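Local coordinates for protein botulinum neurotoxin type G (Clostridium botulinum, PDB 3MPP) that is a neurotoxin whose receptor-binding domain, the fragment described here, attaches the toxin to the host cell surface before the light chain is delivered into the cytosol, at residues A[329-334]-A[398-403]; A[374-379]-A[402-407]. The protein carries 4 engineered substitutions. All coordinates share one frame; numbering follows the deposited sequence.

Contact 1. Residues A[329-334]-A[398-403]; sequences KEIQTQ and CISQWY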
loop_
_atom_site.group_PDB
_atom_site.type_symbol
_atom_site.label_atom_id
_atom_site.label_comp_id
_atom_site.label_asym_id
_atom_site.label_seq_id
_atom_site.Cartn_x
_atom_site.Cartn_y
_atom_site.Cartn_z
ATOM N N LYS A 329 -18.995 -31.842 7.197
ATOM C CA LYS A 329 -18.735 -32.578 5.966
ATOM C C LYS A 329 -19.164 -31.781 4.723
ATOM O O LYS A 329 -19.156 -32.312 3.616
ATOM C CB LYS A 329 -19.466 -33.924 5.981
ATOM C CG LYS A 329 -20.836 -33.877 5.318
ATOM C CD LYS A 329 -21.370 -35.269 5.017
ATOM C CE LYS A 329 -22.232 -35.265 3.760
ATOM N NZ LYS A 329 -23.178 -34.112 3.720
ATOM N N GLU A 330 -19.556 -30.522 4.908
ATOM C CA GLU A 330 -19.961 -29.675 3.781
ATOM C C GLU A 330 -18.752 -29.053 3.095
ATOM O O GLU A 330 -17.692 -28.919 3.707
ATOM C CB GLU A 330 -20.905 -28.560 4.243
ATOM C CG GLU A 330 -22.143 -29.063 4.964
ATOM C CD GLU A 330 -22.863 -30.141 4.174
ATOM O OE1 GLU A 330 -23.108 -29.933 2.965
ATOM O OE2 GLU A 330 -23.183 -31.199 4.762
ATOM N N ILE A 331 -18.930 -28.670 1.830
ATOM C CA ILE A 331 -17.923 -27.954 1.063
ATOM C C ILE A 331 -17.561 -26.639 1.754
ATOM O O ILE A 331 -16.378 -26.302 1.914
ATOM C CB ILE A 331 -18.440 -27.647 -0.378
ATOM C CG1 ILE A 331 -18.573 -28.934 -1.190
ATOM C CG2 ILE A 331 -17.528 -26.690 -1.094
ATOM C CD1 ILE A 331 -19.391 -28.765 -2.442
ATOM N N GLN A 332 -18.584 -25.890 2.152
ATOM C CA GLN A 332 -18.368 -24.599 2.808
ATOM C C GLN A 332 -19.109 -24.561 4.140
ATOM O O GLN A 332 -20.188 -25.151 4.293
ATOM C CB GLN A 332 -18.850 -23.448 1.909
ATOM C CG GLN A 332 -20.324 -23.587 1.493
ATOM C CD GLN A 332 -20.830 -22.372 0.735
ATOM O OE1 GLN A 332 -20.048 -21.571 0.221
ATOM N NE2 GLN A 332 -22.145 -22.230 0.659
ATOM N N THR A 333 -18.530 -23.882 5.119
ATOM C CA THR A 333 -19.198 -23.736 6.406
ATOM C C THR A 333 -19.016 -22.322 6.919
ATOM O O THR A 333 -17.970 -21.696 6.700
ATOM C CB THR A 333 -18.667 -24.745 7.452
ATOM O OG1 THR A 333 -18.721 -26.069 6.913
ATOM C CG2 THR A 333 -19.485 -24.685 8.731
ATOM N N GLN A 334 -20.047 -21.817 7.583
ATOM C CA GLN A 334 -19.999 -20.487 8.177
ATOM C C GLN A 334 -18.992 -20.498 9.310
ATOM O O GLN A 334 -18.929 -21.464 10.076
ATOM C CB GLN A 334 -21.392 -20.098 8.684
ATOM C CG GLN A 334 -22.335 -19.719 7.548
ATOM C CD GLN A 334 -23.735 -20.287 7.721
ATOM O OE1 GLN A 334 -23.905 -21.443 8.083
ATOM N NE2 GLN A 334 -24.737 -19.471 7.447
ATOM N N CYS A 398 -17.035 -17.266 5.717
ATOM C CA CYS A 398 -17.033 -18.720 5.791
ATOM C C CYS A 398 -15.640 -19.271 5.532
ATOM O O CYS A 398 -14.721 -18.528 5.200
ATOM C CB CYS A 398 -18.002 -19.310 4.746
ATOM S SG CYS A 398 -17.405 -19.136 3.045
ATOM N N ILE A 399 -15.498 -20.581 5.698
ATOM C CA ILE A 399 -14.323 -21.299 5.216
ATOM C C ILE A 399 -14.814 -22.293 4.167
ATOM O O ILE A 399 -15.871 -22.910 4.358
ATOM C CB ILE A 399 -13.560 -21.999 6.376
ATOM C CG1 ILE A 399 -12.285 -22.684 5.858
ATOM C CG2 ILE A 399 -14.457 -22.985 7.114
ATOM C CD1 ILE A 399 -11.285 -23.071 6.965
ATOM N N SER A 400 -14.090 -22.422 3.048
ATOM C CA SER A 400 -14.534 -23.305 1.969
ATOM C C SER A 400 -13.395 -24.046 1.261
ATOM O O SER A 400 -12.338 -23.475 1.003
ATOM C CB SER A 400 -15.346 -22.505 0.947
ATOM O OG SER A 400 -15.798 -23.339 -0.093
ATOM N N GLN A 401 -13.617 -25.327 0.976
ATOM C CA GLN A 401 -12.716 -26.112 0.144
ATOM C C GLN A 401 -12.757 -25.679 -1.328
ATOM O O GLN A 401 -11.898 -26.068 -2.110
ATOM C CB GLN A 401 -13.101 -27.597 0.210
ATOM C CG GLN A 401 -13.310 -28.138 1.604
ATOM C CD GLN A 401 -12.028 -28.620 2.251
ATOM O OE1 GLN A 401 -12.015 -29.647 2.932
ATOM N NE2 GLN A 401 -10.942 -27.882 2.048
ATOM N N TRP A 402 -13.775 -24.906 -1.709
ATOM C CA TRP A 402 -13.912 -24.433 -3.092
ATOM C C TRP A 402 -12.682 -23.638 -3.526
ATOM O O TRP A 402 -12.248 -23.712 -4.681
ATOM C CB TRP A 402 -15.175 -23.576 -3.216
ATOM C CG TRP A 402 -15.216 -22.617 -4.384
ATOM C CD1 TRP A 402 -15.116 -21.259 -4.324
ATOM C CD2 TRP A 402 -15.384 -22.943 -5.776
ATOM N NE1 TRP A 402 -15.206 -20.719 -5.583
ATOM C CE2 TRP A 402 -15.371 -21.732 -6.492
ATOM C CE3 TRP A 402 -15.550 -24.141 -6.481
ATOM C CZ2 TRP A 402 -15.514 -21.681 -7.882
ATOM C CZ3 TRP A 402 -15.686 -24.085 -7.868
ATOM C CH2 TRP A 402 -15.676 -22.870 -8.545
ATOM N N TYR A 403 -12.115 -22.896 -2.585
ATOM C CA TYR A 403 -10.975 -22.023 -2.869
ATOM C C TYR A 403 -9.658 -22.773 -3.084
ATOM O O TYR A 403 -8.690 -22.200 -3.580
ATOM C CB TYR A 403 -10.812 -20.992 -1.761
ATOM C CG TYR A 403 -11.990 -20.039 -1.620
ATOM C CD1 TYR A 403 -12.355 -19.172 -2.658
ATOM C CD2 TYR A 403 -12.720 -19.993 -0.434
ATOM C CE1 TYR A 403 -13.422 -18.291 -2.504
ATOM C CE2 TYR A 403 -13.782 -19.132 -0.279
ATOM C CZ TYR A 403 -14.123 -18.276 -1.302
ATOM O OH TYR A 403 -15.177 -17.424 -1.106
HETATM O O HOH W 1 -17.867 -21.918 -1.461
#
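T333 and I399 form an antiparallel hydrogen-bonded pair, with T333 N giving to I399 O at 2.9 Å and I399 N to T333 O, while the segment axes of strands 332-334 and 398-400 run 165° apart. A third backbone bond, Q401 N to I331 O at 3.1 Å, carries the pairing one step past strand 398-400.

Q332 and S400 are a non-hydrogen-bonded pair whose side chains share a face, Q332 CB lying 3.7 Å from S400 OG. S400 OG, anti to its own backbone N (chi1 -179°), accepts from W402 N at 3.0 Å, an ST turn in which serine suits the end of a strand because its short side chain reaches back to the chain just beyond. One water joins the same OG to Q332 OE1, and Q332 NE2 donates to K381 O, so both ends of the amide are used. S400 to Y403 make up the inferred ganglioside-binding motif of the beta-trefoil subdomain, W402 being a residue inferred to bind the ganglioside; the turn therefore starts that motif directly off the sheet. I331 lies beside the S400 turn, its CG2 3.9 Å from S400 OG and 4.4 Å from W402 CB. On the other face I399 is buried against V324 and F374, a place suited to a branched aliphatic residue, and in the conformer described the T333 hydroxyl bonds to S328.

Contact 2. Residues A[374-379]-A[402-407]; sequences FGLFGI and WYLRRI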
loop_
_atom_site.group_PDB
_atom_site.type_symbol
_atom_site.label_atom_id
_atom_site.label_comp_id
_atom_site.label_asym_id
_atom_site.label_seq_id
_atom_site.Cartn_x
_atom_site.Cartn_y
_atom_site.Cartn_z
ATOM N N PHE A 374 -9.255 -27.736 5.956
ATOM C CA PHE A 374 -10.644 -27.286 6.048
ATOM C C PHE A 374 -11.017 -26.262 4.972
ATOM O O PHE A 374 -12.193 -25.989 4.751
ATOM C CB PHE A 374 -10.967 -26.777 7.462
ATOM C CG PHE A 374 -10.789 -27.824 8.524
ATOM C CD1 PHE A 374 -11.654 -28.904 8.600
ATOM C CD2 PHE A 374 -9.744 -27.746 9.425
ATOM C CE1 PHE A 374 -11.482 -29.882 9.558
ATOM C CE2 PHE A 374 -9.571 -28.723 10.392
ATOM C CZ PHE A 374 -10.443 -29.792 10.457
ATOM N N GLY A 375 -10.009 -25.710 4.304
ATOM C CA GLY A 375 -10.231 -24.740 3.246
ATOM C C GLY A 375 -9.655 -23.366 3.551
ATOM O O GLY A 375 -8.886 -23.213 4.498
ATOM N N LEU A 376 -10.018 -22.382 2.729
ATOM C CA LEU A 376 -9.601 -20.997 2.928
ATOM C C LEU A 376 -10.803 -20.164 3.381
ATOM O O LEU A 376 -11.956 -20.495 3.050
ATOM C CB LEU A 376 -9.028 -20.426 1.614
ATOM C CG LEU A 376 -7.785 -21.126 1.044
ATOM C CD1 LEU A 376 -7.272 -20.398 -0.255
ATOM C CD2 LEU A 376 -6.714 -21.171 2.111
ATOM N N PHE A 377 -10.547 -19.107 4.154
ATOM C CA PHE A 377 -11.591 -18.138 4.493
ATOM C C PHE A 377 -12.047 -17.410 3.237
ATOM O O PHE A 377 -11.238 -17.056 2.365
ATOM C CB PHE A 377 -11.076 -17.074 5.477
ATOM C CG PHE A 377 -10.948 -17.544 6.899
ATOM C CD1 PHE A 377 -10.801 -18.898 7.210
ATOM C CD2 PHE A 377 -10.915 -16.614 7.934
ATOM C CE1 PHE A 377 -10.685 -19.316 8.532
ATOM C CE2 PHE A 377 -10.788 -17.028 9.257
ATOM C CZ PHE A 377 -10.677 -18.373 9.558
ATOM N N GLY A 378 -13.343 -17.137 3.169
ATOM C CA GLY A 378 -13.927 -16.448 2.036
ATOM C C GLY A 378 -15.308 -15.952 2.402
ATOM O O GLY A 378 -15.628 -15.749 3.590
ATOM N N ILE A 379 -16.124 -15.755 1.382
ATOM C CA ILE A 379 -17.502 -15.322 1.560
ATOM C C ILE A 379 -18.356 -16.246 0.705
ATOM O O ILE A 379 -18.076 -16.438 -0.494
ATOM C CB ILE A 379 -17.691 -13.856 1.139
ATOM C CG1 ILE A 379 -16.789 -12.944 1.974
ATOM C CG2 ILE A 379 -19.156 -13.410 1.310
ATOM C CD1 ILE A 379 -16.831 -11.468 1.551
ATOM N N TRP A 402 -13.775 -24.906 -1.709
ATOM C CA TRP A 402 -13.912 -24.433 -3.092
ATOM C C TRP A 402 -12.682 -23.638 -3.526
ATOM O O TRP A 402 -12.248 -23.712 -4.681
ATOM C CB TRP A 402 -15.175 -23.576 -3.216
ATOM C CG TRP A 402 -15.216 -22.617 -4.384
ATOM C CD1 TRP A 402 -15.116 -21.259 -4.324
ATOM C CD2 TRP A 402 -15.384 -22.943 -5.776
ATOM N NE1 TRP A 402 -15.206 -20.719 -5.583
ATOM C CE2 TRP A 402 -15.371 -21.732 -6.492
ATOM C CE3 TRP A 402 -15.550 -24.141 -6.481
ATOM C CZ2 TRP A 402 -15.514 -21.681 -7.882
ATOM C CZ3 TRP A 402 -15.686 -24.085 -7.868
ATOM C CH2 TRP A 402 -15.676 -22.870 -8.545
ATOM N N TYR A 403 -12.115 -22.896 -2.585
ATOM C CA TYR A 403 -10.975 -22.023 -2.869
ATOM C C TYR A 403 -9.658 -22.773 -3.084
ATOM O O TYR A 403 -8.690 -22.200 -3.580
ATOM C CB TYR A 403 -10.812 -20.992 -1.761
ATOM C CG TYR A 403 -11.990 -20.039 -1.620
ATOM C CD1 TYR A 403 -12.355 -19.172 -2.658
ATOM C CD2 TYR A 403 -12.720 -19.993 -0.434
ATOM C CE1 TYR A 403 -13.422 -18.291 -2.504
ATOM C CE2 TYR A 403 -13.782 -19.132 -0.279
ATOM C CZ TYR A 403 -14.123 -18.276 -1.302
ATOM O OH TYR A 403 -15.177 -17.424 -1.106
ATOM N N LEU A 404 -9.627 -24.053 -2.723
ATOM C CA LEU A 404 -8.433 -24.871 -2.925
ATOM C C LEU A 404 -8.508 -25.697 -4.204
ATOM O O LEU A 404 -7.535 -26.352 -4.580
ATOM C CB LEU A 404 -8.199 -25.803 -1.726
ATOM C CG LEU A 404 -7.851 -25.067 -0.424
ATOM C CD1 LEU A 404 -7.414 -26.048 0.607
ATOM C CD2 LEU A 404 -6.745 -24.064 -0.684
ATOM N N ARG A 405 -9.669 -25.698 -4.856
ATOM C CA ARG A 405 -9.827 -26.455 -6.100
ATOM C C ARG A 405 -8.962 -25.911 -7.235
ATOM O O ARG A 405 -8.927 -24.705 -7.492
ATOM C CB ARG A 405 -11.298 -26.527 -6.519
ATOM C CG ARG A 405 -12.134 -27.304 -5.499
ATOM C CD ARG A 405 -13.530 -27.601 -5.998
ATOM N NE ARG A 405 -13.551 -28.399 -7.225
ATOM C CZ ARG A 405 -14.676 -28.808 -7.801
ATOM N NH1 ARG A 405 -15.837 -28.494 -7.236
ATOM N NH2 ARG A 405 -14.648 -29.522 -8.924
ATOM N N ARG A 406 -8.261 -26.819 -7.898
ATOM C CA ARG A 406 -7.402 -26.474 -9.017
ATOM C C ARG A 406 -8.253 -26.569 -10.272
ATOM O O ARG A 406 -8.058 -27.452 -11.099
ATOM C CB ARG A 406 -6.217 -27.443 -9.101
ATOM C CG ARG A 406 -5.397 -27.565 -7.813
ATOM C CD ARG A 406 -5.381 -26.282 -6.988
ATOM N NE ARG A 406 -5.012 -25.102 -7.763
ATOM C CZ ARG A 406 -5.205 -23.850 -7.355
ATOM N NH1 ARG A 406 -5.763 -23.605 -6.174
ATOM N NH2 ARG A 406 -4.846 -22.839 -8.128
ATOM N N ILE A 407 -9.214 -25.654 -10.379
ATOM C CA ILE A 407 -10.179 -25.646 -11.468
ATOM C C ILE A 407 -9.500 -25.480 -12.828
ATOM O O ILE A 407 -9.879 -26.116 -13.809
ATOM C CB ILE A 407 -11.215 -24.522 -11.236
ATOM C CG1 ILE A 407 -11.906 -24.738 -9.880
ATOM C CG2 ILE A 407 -12.230 -24.476 -12.359
ATOM C CD1 ILE A 407 -12.463 -23.478 -9.275
HETATM O O HOH W 2 -16.266 -15.660 -2.579
#
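Y403 OH accepts a hydrogen bond from I379 N at 3.1 Å, with an N-H...O angle of 147°, and has a water beside it in the plane of the ring. I379 O lies 3.1 Å from the same Y403 OH and accepts from that water. The phenol oxygen thus sits against both polar backbone atoms of I379, and a tyrosine suits the place because its long flat side chain carries a hydroxyl across to the strand while the ring spans the distance between them.

The ring passes close to G378, with Y403 CE2 3.5 Å from G378 CA. Glycine, with no side chain to point at the tyrosine, lets CE2 come this close to the backbone. Nearer the root of the side chain, L376 O lies by the ring edge, 3.6 Å from Y403 CD2. The CG of Y403 is anti to its carbonyl carbon (chi1 -63°), which sets it beside the backbone N.

The tyrosine closes the inferred ganglioside-binding motif (S400 to Y403) of the C-terminal beta-trefoil subdomain and lies in the 3-10 segment 402-404; here that motif is laid against strand 373-382. W402 CD1 rests over one ring face of Y403, offset toward the rim, so the neighbouring motif residue packs on the buried tyrosine. At the CB end of the tyrosine the contact is apolar. L376 CB meets Y403 CB at 3.9 Å, and L404 sets its CD2 3.6 Å from L376 CG, the two leucine side chains crossing at about a right angle. The other methyl of L404, CD1, approaches the CA of G375, a residue whose positive phi (117°) favours glycine.

Both contacts use the end of strand 394-400 or the turn after it, and they share W402 and Y403. Contact 1 is only partly buried and joins that strand edge to edge with strand 332-339, chiefly through backbone bonds, with hydroxyl, amide and water chemistry on one face. Contact 2 is buried: the turn after the strand packs on strand 373-382 by an aromatic ring, leucines and close-fitting glycines, with a backbone N-H bond to the tyrosine hydroxyl as its polar tie. Strand 394-400 lies between its two partners in the sheet, with probable bonds from S400 N to L376 O and from G378 N to C398 O to the second, and the contact centres are about 7 Å apart.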